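Local atomic coordinates of xylulose kinase (PDB entry 3I8B), a protein that probably phosphorylates D-xylulose at the expense of ATP, giving D-xylulose 5-phosphate and ADP, as a member of the FGGY family of carbohydrate kinases. Residues 147-158 with 219-227. Sequence-based numbering, arbitrary orientation.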
ATOM      1  N   VAL A 147      -6.613  -3.920 -16.171  1.00  9.35           N
ATOM      2  CA  VAL A 147      -6.660  -3.560 -17.581  1.00  9.93           C
ATOM      3  C   VAL A 147      -6.753  -4.824 -18.422  1.00  9.45           C
ATOM      4  O   VAL A 147      -7.547  -4.893 -19.347  1.00 10.83           O
ATOM      5  CB  VAL A 147      -5.438  -2.735 -18.009  1.00  9.85           C
ATOM      6  CG1 VAL A 147      -5.506  -2.422 -19.518  1.00  6.42           C
ATOM      7  CG2 VAL A 147      -5.350  -1.448 -17.173  1.00 10.28           C
ATOM      8  N   ALA A 148      -5.942  -5.819 -18.077  1.00 10.58           N
ATOM      9  CA  ALA A 148      -6.033  -7.153 -18.674  1.00 11.91           C
ATOM     10  C   ALA A 148      -7.447  -7.730 -18.621  1.00 11.06           C
ATOM     11  O   ALA A 148      -7.951  -8.261 -19.610  1.00 13.11           O
ATOM     12  CB  ALA A 148      -5.072  -8.097 -17.987  1.00 10.01           C
ATOM     13  N   TRP A 149      -8.078  -7.631 -17.459  1.00 10.47           N
ATOM     14  CA  TRP A 149      -9.402  -8.186 -17.264  1.00 10.93           C
ATOM     15  C   TRP A 149     -10.402  -7.487 -18.180  1.00 11.53           C
ATOM     16  O   TRP A 149     -11.287  -8.124 -18.769  1.00 11.93           O
ATOM     17  CB  TRP A 149      -9.830  -8.053 -15.797  1.00 10.69           C
ATOM     18  CG  TRP A 149     -11.213  -8.584 -15.559  1.00 12.17           C
ATOM     19  CD1 TRP A 149     -11.547  -9.823 -15.090  1.00 11.16           C
ATOM     20  CD2 TRP A 149     -12.450  -7.903 -15.811  1.00 15.66           C
ATOM     21  NE1 TRP A 149     -12.911  -9.952 -15.025  1.00 13.79           N
ATOM     22  CE2 TRP A 149     -13.490  -8.785 -15.455  1.00 15.87           C
ATOM     23  CE3 TRP A 149     -12.776  -6.620 -16.279  1.00 12.15           C
ATOM     24  CZ2 TRP A 149     -14.836  -8.433 -15.567  1.00 15.54           C
ATOM     25  CZ3 TRP A 149     -14.107  -6.273 -16.397  1.00 12.86           C
ATOM     26  CH2 TRP A 149     -15.123  -7.178 -16.041  1.00 17.71           C
ATOM     27  N   VAL A 150     -10.261  -6.171 -18.295  1.00 10.06           N
ATOM     28  CA  VAL A 150     -11.150  -5.388 -19.139  1.00 11.93           C
ATOM     29  C   VAL A 150     -10.957  -5.762 -20.608  1.00 13.67           C
ATOM     30  O   VAL A 150     -11.924  -5.820 -21.372  1.00 10.64           O
ATOM     31  CB  VAL A 150     -10.935  -3.865 -18.953  1.00 12.43           C
ATOM     32  CG1 VAL A 150     -11.801  -3.092 -19.937  1.00  9.14           C
ATOM     33  CG2 VAL A 150     -11.258  -3.455 -17.516  1.00 12.44           C
ATOM     34  N   ALA A 151      -9.712  -6.010 -21.009  1.00 12.94           N
ATOM     35  CA  ALA A 151      -9.462  -6.419 -22.394  1.00 10.95           C
ATOM     36  C   ALA A 151     -10.112  -7.769 -22.660  1.00 12.81           C
ATOM     37  O   ALA A 151     -10.650  -8.013 -23.740  1.00 12.00           O
ATOM     38  CB  ALA A 151      -7.972  -6.482 -22.689  1.00 11.77           C
ATOM     39  N   GLU A 152     -10.073  -8.644 -21.671  1.00 12.24           N
ATOM     40  CA  GLU A 152     -10.606  -9.992 -21.852  1.00 13.98           C
ATOM     41  C   GLU A 152     -12.136 -10.019 -21.798  1.00 16.27           C
ATOM     42  O   GLU A 152     -12.779 -10.723 -22.575  1.00 15.60           O
ATOM     43  CB  GLU A 152     -10.001 -10.955 -20.825  1.00 17.93           C
ATOM     44  CG  GLU A 152     -10.519 -12.391 -20.903  1.00 20.84           C
ATOM     45  CD  GLU A 152     -10.199 -13.082 -22.225  1.00 24.86           C
ATOM     46  OE1 GLU A 152     -10.902 -14.064 -22.572  1.00 28.51           O
ATOM     47  OE2 GLU A 152      -9.256 -12.643 -22.920  1.00 26.57           O
ATOM     48  N   ASN A 153     -12.720  -9.231 -20.900  1.00 14.18           N
ATOM     49  CA  ASN A 153     -14.148  -9.319 -20.651  1.00 15.04           C
ATOM     50  C   ASN A 153     -14.995  -8.232 -21.274  1.00 13.96           C
ATOM     51  O   ASN A 153     -16.194  -8.431 -21.471  1.00 12.80           O
ATOM     52  CB  ASN A 153     -14.403  -9.380 -19.145  1.00 16.74           C
ATOM     53  CG  ASN A 153     -13.883 -10.663 -18.533  1.00 18.17           C
ATOM     54  OD1 ASN A 153     -14.544 -11.693 -18.585  1.00 20.69           O
ATOM     55  ND2 ASN A 153     -12.688 -10.607 -17.957  1.00 17.88           N
ATOM     56  N   GLU A 154     -14.377  -7.082 -21.552  1.00 13.52           N
ATOM     57  CA  GLU A 154     -15.082  -5.916 -22.087  1.00 12.58           C
ATOM     58  C   GLU A 154     -14.274  -5.239 -23.196  1.00 12.81           C
ATOM     59  O   GLU A 154     -13.834  -4.090 -23.044  1.00 12.68           O
ATOM     60  CB  GLU A 154     -15.370  -4.895 -20.969  1.00 12.63           C
ATOM     61  CG  GLU A 154     -16.041  -5.452 -19.729  1.00 12.00           C
ATOM     62  CD  GLU A 154     -16.469  -4.358 -18.743  1.00 13.77           C
ATOM     63  OE1 GLU A 154     -16.012  -3.201 -18.879  1.00 13.83           O
ATOM     64  OE2 GLU A 154     -17.253  -4.661 -17.814  1.00 13.55           O
ATOM     65  N   PRO A 155     -14.067  -5.950 -24.317  1.00 15.12           N
ATOM     66  CA  PRO A 155     -13.251  -5.432 -25.423  1.00 16.20           C
ATOM     67  C   PRO A 155     -13.673  -4.049 -25.942  1.00 19.07           C
ATOM     68  O   PRO A 155     -12.783  -3.254 -26.264  1.00 17.86           O
ATOM     69  CB  PRO A 155     -13.419  -6.487 -26.526  1.00 19.51           C
ATOM     70  CG  PRO A 155     -13.830  -7.747 -25.810  1.00 20.07           C
ATOM     71  CD  PRO A 155     -14.535  -7.335 -24.549  1.00 14.41           C
ATOM     72  N   GLU A 156     -14.976  -3.775 -26.040  1.00 17.90           N
ATOM     73  CA  GLU A 156     -15.443  -2.465 -26.513  1.00 20.54           C
ATOM     74  C   GLU A 156     -14.957  -1.330 -25.616  1.00 16.92           C
ATOM     75  O   GLU A 156     -14.662  -0.232 -26.095  1.00 15.62           O
ATOM     76  CB  GLU A 156     -16.973  -2.410 -26.611  1.00 22.19           C
ATOM     77  CG  GLU A 156     -17.565  -3.356 -27.639  1.00 28.36           C
ATOM     78  CD  GLU A 156     -17.240  -4.811 -27.341  1.00 34.86           C
ATOM     79  OE1 GLU A 156     -17.400  -5.248 -26.166  1.00 29.99           O
ATOM     80  OE2 GLU A 156     -16.821  -5.516 -28.291  1.00 37.91           O
ATOM     81  N   ASN A 157     -14.895  -1.609 -24.317  1.00 15.49           N
ATOM     82  CA  ASN A 157     -14.400  -0.656 -23.320  1.00 14.03           C
ATOM     83  C   ASN A 157     -12.888  -0.487 -23.365  1.00 10.46           C
ATOM     84  O   ASN A 157     -12.378   0.623 -23.205  1.00 12.48           O
ATOM     85  CB  ASN A 157     -14.788  -1.126 -21.905  1.00 12.92           C
ATOM     86  CG  ASN A 157     -16.230  -0.813 -21.554  1.00 15.44           C
ATOM     87  OD1 ASN A 157     -16.767  -1.302 -20.542  1.00 15.19           O
ATOM     88  ND2 ASN A 157     -16.857   0.021 -22.367  1.00  7.64           N
ATOM     89  N   VAL A 158     -12.158  -1.582 -23.536  1.00 10.28           N
ATOM     90  CA  VAL A 158     -10.710  -1.483 -23.491  1.00 11.26           C
ATOM     91  C   VAL A 158     -10.201  -0.650 -24.661  1.00 13.62           C
ATOM     92  O   VAL A 158      -9.239   0.109 -24.518  1.00 10.36           O
ATOM     93  CB  VAL A 158     -10.003  -2.841 -23.395  1.00 11.77           C
ATOM     94  CG1 VAL A 158      -9.582  -3.354 -24.805  1.00 13.42           C
ATOM     95  CG2 VAL A 158      -8.784  -2.708 -22.496  1.00  9.56           C
HETATM   96  N   MSE A 219       0.862  -5.968 -24.027  1.00 10.36           N
HETATM   97  CA  MSE A 219       0.783  -7.409 -23.812  1.00 12.46           C
HETATM   98  C   MSE A 219      -0.620  -7.841 -23.412  1.00 12.56           C
HETATM   99  O   MSE A 219      -1.088  -8.907 -23.825  1.00 11.44           O
HETATM  100  CB  MSE A 219       1.803  -7.845 -22.763  1.00 14.09           C
HETATM  101  CG  MSE A 219       1.523  -9.196 -22.123  1.00 19.24           C
HETATM  102 SE   MSE A 219       2.892  -9.621 -20.767  1.00 28.74          SE
HETATM  103  CE  MSE A 219       4.485  -9.685 -21.910  1.00 20.45           C
ATOM    104  N   VAL A 220      -1.298  -7.018 -22.610  1.00 11.56           N
ATOM    105  CA  VAL A 220      -2.652  -7.371 -22.167  1.00 10.40           C
ATOM    106  C   VAL A 220      -3.755  -6.885 -23.107  1.00 10.91           C
ATOM    107  O   VAL A 220      -4.864  -7.419 -23.088  1.00 10.05           O
ATOM    108  CB  VAL A 220      -2.936  -6.921 -20.708  1.00 10.90           C
ATOM    109  CG1 VAL A 220      -1.792  -7.358 -19.799  1.00 12.29           C
ATOM    110  CG2 VAL A 220      -3.163  -5.400 -20.626  1.00  9.49           C
ATOM    111  N   LEU A 221      -3.449  -5.876 -23.923  1.00 11.26           N
ATOM    112  CA  LEU A 221      -4.396  -5.359 -24.911  1.00 12.13           C
ATOM    113  C   LEU A 221      -4.518  -6.293 -26.121  1.00 14.09           C
ATOM    114  O   LEU A 221      -5.500  -6.247 -26.867  1.00 12.57           O
ATOM    115  CB  LEU A 221      -3.970  -3.966 -25.390  1.00  9.90           C
ATOM    116  CG  LEU A 221      -4.069  -2.844 -24.348  1.00 10.60           C
ATOM    117  CD1 LEU A 221      -3.604  -1.497 -24.903  1.00 10.71           C
ATOM    118  CD2 LEU A 221      -5.497  -2.739 -23.758  1.00  8.92           C
ATOM    119  N   GLU A 222      -3.502  -7.122 -26.311  1.00 12.05           N
ATOM    120  CA  GLU A 222      -3.427  -8.003 -27.475  1.00 14.98           C
ATOM    121  C   GLU A 222      -4.669  -8.867 -27.615  1.00 16.63           C
ATOM    122  O   GLU A 222      -5.141  -9.098 -28.731  1.00 14.44           O
ATOM    123  CB  GLU A 222      -2.173  -8.881 -27.375  1.00 13.37           C
ATOM    124  CG  GLU A 222      -1.851  -9.745 -28.582  1.00 20.86           C
ATOM    125  CD  GLU A 222      -0.366 -10.083 -28.632  1.00 27.33           C
ATOM    126  OE1 GLU A 222       0.461  -9.161 -28.838  1.00 34.82           O
ATOM    127  OE2 GLU A 222      -0.023 -11.256 -28.435  1.00 29.47           O
ATOM    128  N   ALA A 223      -5.200  -9.322 -26.479  1.00 13.26           N
ATOM    129  CA  ALA A 223      -6.376 -10.181 -26.457  1.00 19.59           C
ATOM    130  C   ALA A 223      -7.565  -9.551 -27.159  1.00 19.43           C
ATOM    131  O   ALA A 223      -8.350 -10.249 -27.803  1.00 18.62           O
ATOM    132  CB  ALA A 223      -6.756 -10.541 -25.024  1.00 20.89           C
ATOM    133  N   ALA A 224      -7.713  -8.236 -27.024  1.00 14.35           N
ATOM    134  CA  ALA A 224      -8.849  -7.558 -27.636  1.00 16.68           C
ATOM    135  C   ALA A 224      -8.548  -7.004 -29.034  1.00 17.87           C
ATOM    136  O   ALA A 224      -9.452  -6.887 -29.859  1.00 19.68           O
ATOM    137  CB  ALA A 224      -9.392  -6.443 -26.705  1.00 15.98           C
ATOM    138  N   GLU A 225      -7.284  -6.694 -29.314  1.00 13.71           N
ATOM    139  CA  GLU A 225      -6.968  -5.836 -30.461  1.00 14.57           C
ATOM    140  C   GLU A 225      -6.055  -6.431 -31.548  1.00 13.97           C
ATOM    141  O   GLU A 225      -5.985  -5.895 -32.650  1.00 12.09           O
ATOM    142  CB  GLU A 225      -6.360  -4.502 -29.979  1.00 15.92           C
ATOM    143  CG  GLU A 225      -7.191  -3.770 -28.909  1.00 16.98           C
ATOM    144  CD  GLU A 225      -6.635  -2.382 -28.542  1.00 17.61           C
ATOM    145  OE1 GLU A 225      -6.121  -1.671 -29.425  1.00 17.02           O
ATOM    146  OE2 GLU A 225      -6.732  -1.992 -27.366  1.00 18.65           O
ATOM    147  N   GLY A 226      -5.345  -7.512 -31.250  1.00 16.61           N
ATOM    148  CA  GLY A 226      -4.289  -7.965 -32.150  1.00 16.41           C
ATOM    149  C   GLY A 226      -2.982  -7.293 -31.759  1.00 16.64           C
ATOM    150  O   GLY A 226      -3.007  -6.221 -31.147  1.00 13.65           O
ATOM    151  N   ALA A 227      -1.850  -7.905 -32.106  1.00 13.80           N
ATOM    152  CA  ALA A 227      -0.543  -7.454 -31.624  1.00 15.14           C
ATOM    153  C   ALA A 227      -0.150  -6.029 -32.014  1.00 13.34           C
ATOM    154  O   ALA A 227       0.179  -5.225 -31.139  1.00 12.51           O
ATOM    155  CB  ALA A 227       0.562  -8.439 -32.036  1.00 17.62           C
TER
HETATM  156  O   HOH W   1      -5.790  -9.534 -21.551  1.00 21.34           O
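In the N-terminal domain of this FGGY-family kinase, two nearly parallel helices pack through alanines and branched aliphatic side chains: Ala148, Ala151 and the short helix after Glu154 meet Val220, Leu221 and Ala224 of helix 214-225. The segment axes approach to 7.8 Å and their N-to-C directions differ by 9°. Val220 packs on Ala148, its CB 3.7 Å from Ala148 CB and its CG2 close to the backbone N and CA of Ala148. With CG1 of Val220 anti to the carbonyl carbon (chi1 -49°), CG2 falls between backbone N and carbonyl carbon and faces Val147 CG1, and the two valine side chains cross at about a right angle. One turn on, Ala151 CB rests on the carbonyl of Val220, 3.3 Å from the O atom. Ala224 CB then sits among Ala151, the CB of Pro155 and Val158 CG1, the last at 3.6 Å. The other branch of Val158, CG2, meets Leu221 CD2 at 3.5 Å; Leu221 also touches Ala230 and His233 of helix 227-236, so a third helix borders the contact. On another flank, helix 99-110 contributes Gln101 beside Ala148 and Leu105 beside Val220. No direct hydrogen bond joins the two segments; instead one water donates to both backbones, reaching Val220 O at 2.8 Å and Ala148 O at 3.2 Å.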